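Local structure of dephospho-CoA kinase (Aquifex aeolicus, 2IF2) at residues Y39-V50 with D59-L69. The protein probably catalyses the last step of coenzyme A biosynthesis, the ATP-dependent phosphorylation of the 3'-hydroxyl of dephospho-CoA. Numbering follows the deposited sequence.
Sequences YRKGHPVYEEVV and DEEGNIDRKKL
I64, on the second strand of a small antiparallel hairpin, packs between Y39 and Y46 in a mainly apolar contact that joins the hairpin and the start of helix 66-71 to the loop and first turns of helix 44-53. Its two branches part: CD1 meets the Y39 ring at the edge, in the ring plane, 3.6 Å from CD2 of Y39, while CG2 reaches Y46 and also lies 3.8 Å from CG1 of V50. With CG1 of I64 between the backbone N and the carbonyl carbon and CG2 beside the N, the longer branch faces Y39 and the shorter one Y46. Y46 projects from the helix with CG anti to the backbone N (chi1 178°), and its hydroxyl reaches the hairpin turn, where it donates a weak hydrogen bond to the carbonyl of G62 (OH to O, 2.5 Å). A phenylalanine here lacks the hydroxyl, and the G62 carbonyl would probably lose this tie to helix 44-53, leaving the turn less firmly held. Over one face of Y39 lies the guanidinium of R66, a cation-pi contact with CZ 4.7 Å from the ring centroid and 17° off its normal; the two planes are inclined by 41°, and NH2 sits nearer the ring's rim than its centre. CD2 of L69 touches the edge of the same ring and lies 3.9 Å from CG1 of V49, extending the apolar layer into helix 66-71. Helix 44-53 has a side-chain N-cap, H43 accepting through ND1 from the V45 amide. The contact lies away from the predicted ATP-binding loop; on the side of helix 77-91, L83 touches Y39, and I86 and A90 touch V45, while L58, just before the hairpin, touches L69.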
# COMPACT_ATOMS: atom_id res chain seq x y z
N TYR A 39 -10.18 9.04 -5.75
CA TYR A 39 -10.09 10.40 -6.27
C TYR A 39 -10.49 10.56 -7.75
O TYR A 39 -10.21 11.59 -8.38
CB TYR A 39 -8.66 10.93 -6.10
CG TYR A 39 -8.05 10.76 -4.72
CD1 TYR A 39 -7.43 9.57 -4.35
CD2 TYR A 39 -7.99 11.84 -3.83
CE1 TYR A 39 -6.76 9.45 -3.12
CE2 TYR A 39 -7.32 11.73 -2.61
CZ TYR A 39 -6.70 10.54 -2.26
OH TYR A 39 -5.99 10.45 -1.07
N ARG A 40 -11.16 9.54 -8.29
CA ARG A 40 -11.58 9.54 -9.69
C ARG A 40 -12.70 10.51 -10.04
O ARG A 40 -12.43 11.60 -10.55
CB ARG A 40 -11.95 8.12 -10.13
CG ARG A 40 -10.72 7.20 -10.31
CD ARG A 40 -9.64 7.88 -11.16
NE ARG A 40 -8.37 7.14 -11.22
CZ ARG A 40 -7.29 7.55 -11.89
NH1 ARG A 40 -6.19 6.81 -11.87
NH2 ARG A 40 -7.31 8.70 -12.57
N LYS A 41 -13.96 10.15 -9.79
CA LYS A 41 -15.04 11.07 -10.12
C LYS A 41 -16.38 10.74 -9.48
O LYS A 41 -16.75 11.31 -8.45
CB LYS A 41 -15.20 11.17 -11.64
CG LYS A 41 -15.17 12.60 -12.17
CD LYS A 41 -16.41 13.38 -11.73
CE LYS A 41 -17.71 12.72 -12.20
NZ LYS A 41 -17.90 12.72 -13.69
N GLY A 42 -17.13 9.84 -10.10
CA GLY A 42 -18.41 9.46 -9.53
C GLY A 42 -18.21 8.73 -8.21
O GLY A 42 -19.16 8.57 -7.43
N HIS A 43 -16.98 8.28 -7.95
CA HIS A 43 -16.68 7.57 -6.72
C HIS A 43 -17.21 8.35 -5.54
O HIS A 43 -17.10 9.58 -5.48
CB HIS A 43 -15.17 7.35 -6.57
CG HIS A 43 -14.80 6.18 -5.71
ND1 HIS A 43 -15.19 6.06 -4.38
CD2 HIS A 43 -14.09 5.06 -5.98
CE1 HIS A 43 -14.74 4.93 -3.89
NE2 HIS A 43 -14.06 4.30 -4.84
N PRO A 44 -17.81 7.65 -4.57
CA PRO A 44 -18.34 8.29 -3.38
C PRO A 44 -17.29 9.06 -2.59
O PRO A 44 -17.60 10.06 -1.93
CB PRO A 44 -18.92 7.11 -2.59
CG PRO A 44 -18.04 5.97 -3.02
CD PRO A 44 -18.00 6.20 -4.50
N VAL A 45 -16.04 8.60 -2.64
CA VAL A 45 -14.96 9.27 -1.91
C VAL A 45 -14.72 10.65 -2.53
O VAL A 45 -14.45 11.63 -1.83
CB VAL A 45 -13.65 8.46 -1.97
CG1 VAL A 45 -12.61 9.09 -1.07
CG2 VAL A 45 -13.90 7.04 -1.54
N TYR A 46 -14.82 10.71 -3.84
CA TYR A 46 -14.64 11.96 -4.56
C TYR A 46 -15.58 13.01 -4.00
O TYR A 46 -15.13 14.08 -3.58
CB TYR A 46 -14.96 11.74 -6.04
CG TYR A 46 -14.86 12.98 -6.90
CD1 TYR A 46 -13.62 13.46 -7.31
CD2 TYR A 46 -16.00 13.65 -7.32
CE1 TYR A 46 -13.52 14.58 -8.12
CE2 TYR A 46 -15.92 14.77 -8.13
CZ TYR A 46 -14.68 15.23 -8.53
OH TYR A 46 -14.61 16.32 -9.36
N GLU A 47 -16.87 12.71 -3.99
CA GLU A 47 -17.89 13.64 -3.49
C GLU A 47 -17.64 14.17 -2.09
O GLU A 47 -18.11 15.26 -1.74
CB GLU A 47 -19.27 13.00 -3.53
CG GLU A 47 -19.81 12.75 -4.93
CD GLU A 47 -19.88 14.01 -5.78
OE1 GLU A 47 -18.82 14.43 -6.29
OE2 GLU A 47 -20.99 14.58 -5.92
N GLU A 48 -16.91 13.40 -1.29
CA GLU A 48 -16.62 13.80 0.08
C GLU A 48 -15.39 14.67 0.15
O GLU A 48 -15.40 15.72 0.78
CB GLU A 48 -16.42 12.57 0.97
CG GLU A 48 -17.43 12.53 2.10
CD GLU A 48 -16.98 11.73 3.29
OE1 GLU A 48 -16.90 10.48 3.19
OE2 GLU A 48 -16.70 12.36 4.34
N VAL A 49 -14.33 14.23 -0.51
CA VAL A 49 -13.09 14.99 -0.52
C VAL A 49 -13.32 16.41 -1.02
O VAL A 49 -12.65 17.33 -0.58
CB VAL A 49 -12.06 14.31 -1.41
CG1 VAL A 49 -10.72 14.99 -1.24
CG2 VAL A 49 -11.97 12.85 -1.06
N VAL A 50 -14.26 16.59 -1.95
CA VAL A 50 -14.55 17.93 -2.46
C VAL A 50 -15.49 18.64 -1.49
O VAL A 50 -15.34 19.82 -1.21
CB VAL A 50 -15.21 17.91 -3.87
CG1 VAL A 50 -14.27 17.31 -4.88
CG2 VAL A 50 -16.52 17.14 -3.82
N ASP A 59 -10.10 21.69 -7.64
CA ASP A 59 -10.60 21.15 -8.90
C ASP A 59 -9.91 21.71 -10.14
O ASP A 59 -9.35 22.81 -10.14
CB ASP A 59 -12.11 21.36 -8.97
CG ASP A 59 -12.88 20.23 -8.33
OD1 ASP A 59 -12.36 19.61 -7.38
OD2 ASP A 59 -14.01 19.95 -8.76
N GLU A 60 -9.98 20.92 -11.21
CA GLU A 60 -9.39 21.26 -12.50
C GLU A 60 -10.31 20.77 -13.60
O GLU A 60 -9.99 19.80 -14.31
CB GLU A 60 -8.03 20.60 -12.64
CG GLU A 60 -6.87 21.48 -12.24
CD GLU A 60 -6.71 22.69 -13.16
OE1 GLU A 60 -5.73 23.45 -12.97
OE2 GLU A 60 -7.56 22.87 -14.06
N GLU A 61 -11.46 21.43 -13.73
CA GLU A 61 -12.46 21.08 -14.73
C GLU A 61 -12.76 19.58 -14.77
O GLU A 61 -12.12 18.82 -15.50
CB GLU A 61 -12.04 21.54 -16.12
CG GLU A 61 -12.02 23.04 -16.31
CD GLU A 61 -10.76 23.69 -15.79
OE1 GLU A 61 -10.59 24.91 -16.00
OE2 GLU A 61 -9.93 22.98 -15.17
N GLY A 62 -13.74 19.16 -13.97
CA GLY A 62 -14.11 17.76 -13.94
C GLY A 62 -13.61 16.99 -12.73
O GLY A 62 -14.40 16.60 -11.87
N ASN A 63 -12.30 16.77 -12.66
CA ASN A 63 -11.72 16.02 -11.54
C ASN A 63 -11.02 16.93 -10.56
O ASN A 63 -11.22 18.14 -10.56
CB ASN A 63 -10.73 14.99 -12.06
CG ASN A 63 -9.83 15.54 -13.14
OD1 ASN A 63 -9.29 16.65 -13.01
ND2 ASN A 63 -9.64 14.78 -14.20
N ILE A 64 -10.18 16.32 -9.71
CA ILE A 64 -9.43 17.08 -8.70
C ILE A 64 -7.93 17.06 -8.93
O ILE A 64 -7.35 16.04 -9.27
CB ILE A 64 -9.70 16.57 -7.24
CG1 ILE A 64 -9.21 15.14 -7.05
CG2 ILE A 64 -11.19 16.65 -6.92
CD1 ILE A 64 -9.37 14.66 -5.62
N ASP A 65 -7.32 18.22 -8.74
CA ASP A 65 -5.89 18.37 -8.90
C ASP A 65 -5.18 17.71 -7.73
O ASP A 65 -5.18 18.25 -6.63
CB ASP A 65 -5.52 19.85 -8.94
CG ASP A 65 -4.03 20.05 -8.99
OD1 ASP A 65 -3.57 21.22 -8.99
OD2 ASP A 65 -3.31 19.03 -9.03
N ARG A 66 -4.56 16.56 -7.97
CA ARG A 66 -3.86 15.86 -6.90
C ARG A 66 -2.74 16.71 -6.29
O ARG A 66 -2.21 16.38 -5.22
CB ARG A 66 -3.30 14.53 -7.40
CG ARG A 66 -3.91 13.28 -6.73
CD ARG A 66 -3.59 13.23 -5.24
NE ARG A 66 -2.68 12.14 -4.86
CZ ARG A 66 -2.94 10.84 -5.02
NH1 ARG A 66 -2.05 9.92 -4.64
NH2 ARG A 66 -4.10 10.46 -5.55
N LYS A 67 -2.39 17.81 -6.95
CA LYS A 67 -1.34 18.69 -6.46
C LYS A 67 -1.92 19.83 -5.64
O LYS A 67 -1.37 20.20 -4.60
CB LYS A 67 -0.53 19.25 -7.64
CG LYS A 67 0.79 18.50 -7.92
CD LYS A 67 0.58 16.98 -8.14
CE LYS A 67 1.91 16.23 -8.23
NZ LYS A 67 1.71 14.77 -8.45
N LYS A 68 -3.03 20.38 -6.10
CA LYS A 68 -3.66 21.47 -5.38
C LYS A 68 -4.05 20.94 -3.99
O LYS A 68 -3.74 21.56 -2.98
CB LYS A 68 -4.90 21.96 -6.14
CG LYS A 68 -5.11 23.48 -6.13
CD LYS A 68 -4.28 24.24 -7.20
CE LYS A 68 -2.75 24.25 -6.96
NZ LYS A 68 -2.24 25.06 -5.80
N LEU A 69 -4.70 19.78 -3.94
CA LEU A 69 -5.10 19.19 -2.66
C LEU A 69 -3.88 18.94 -1.76
O LEU A 69 -3.80 19.47 -0.65
CB LEU A 69 -5.87 17.88 -2.87
CG LEU A 69 -6.24 17.02 -1.65
CD1 LEU A 69 -7.04 17.83 -0.64
CD2 LEU A 69 -7.04 15.81 -2.10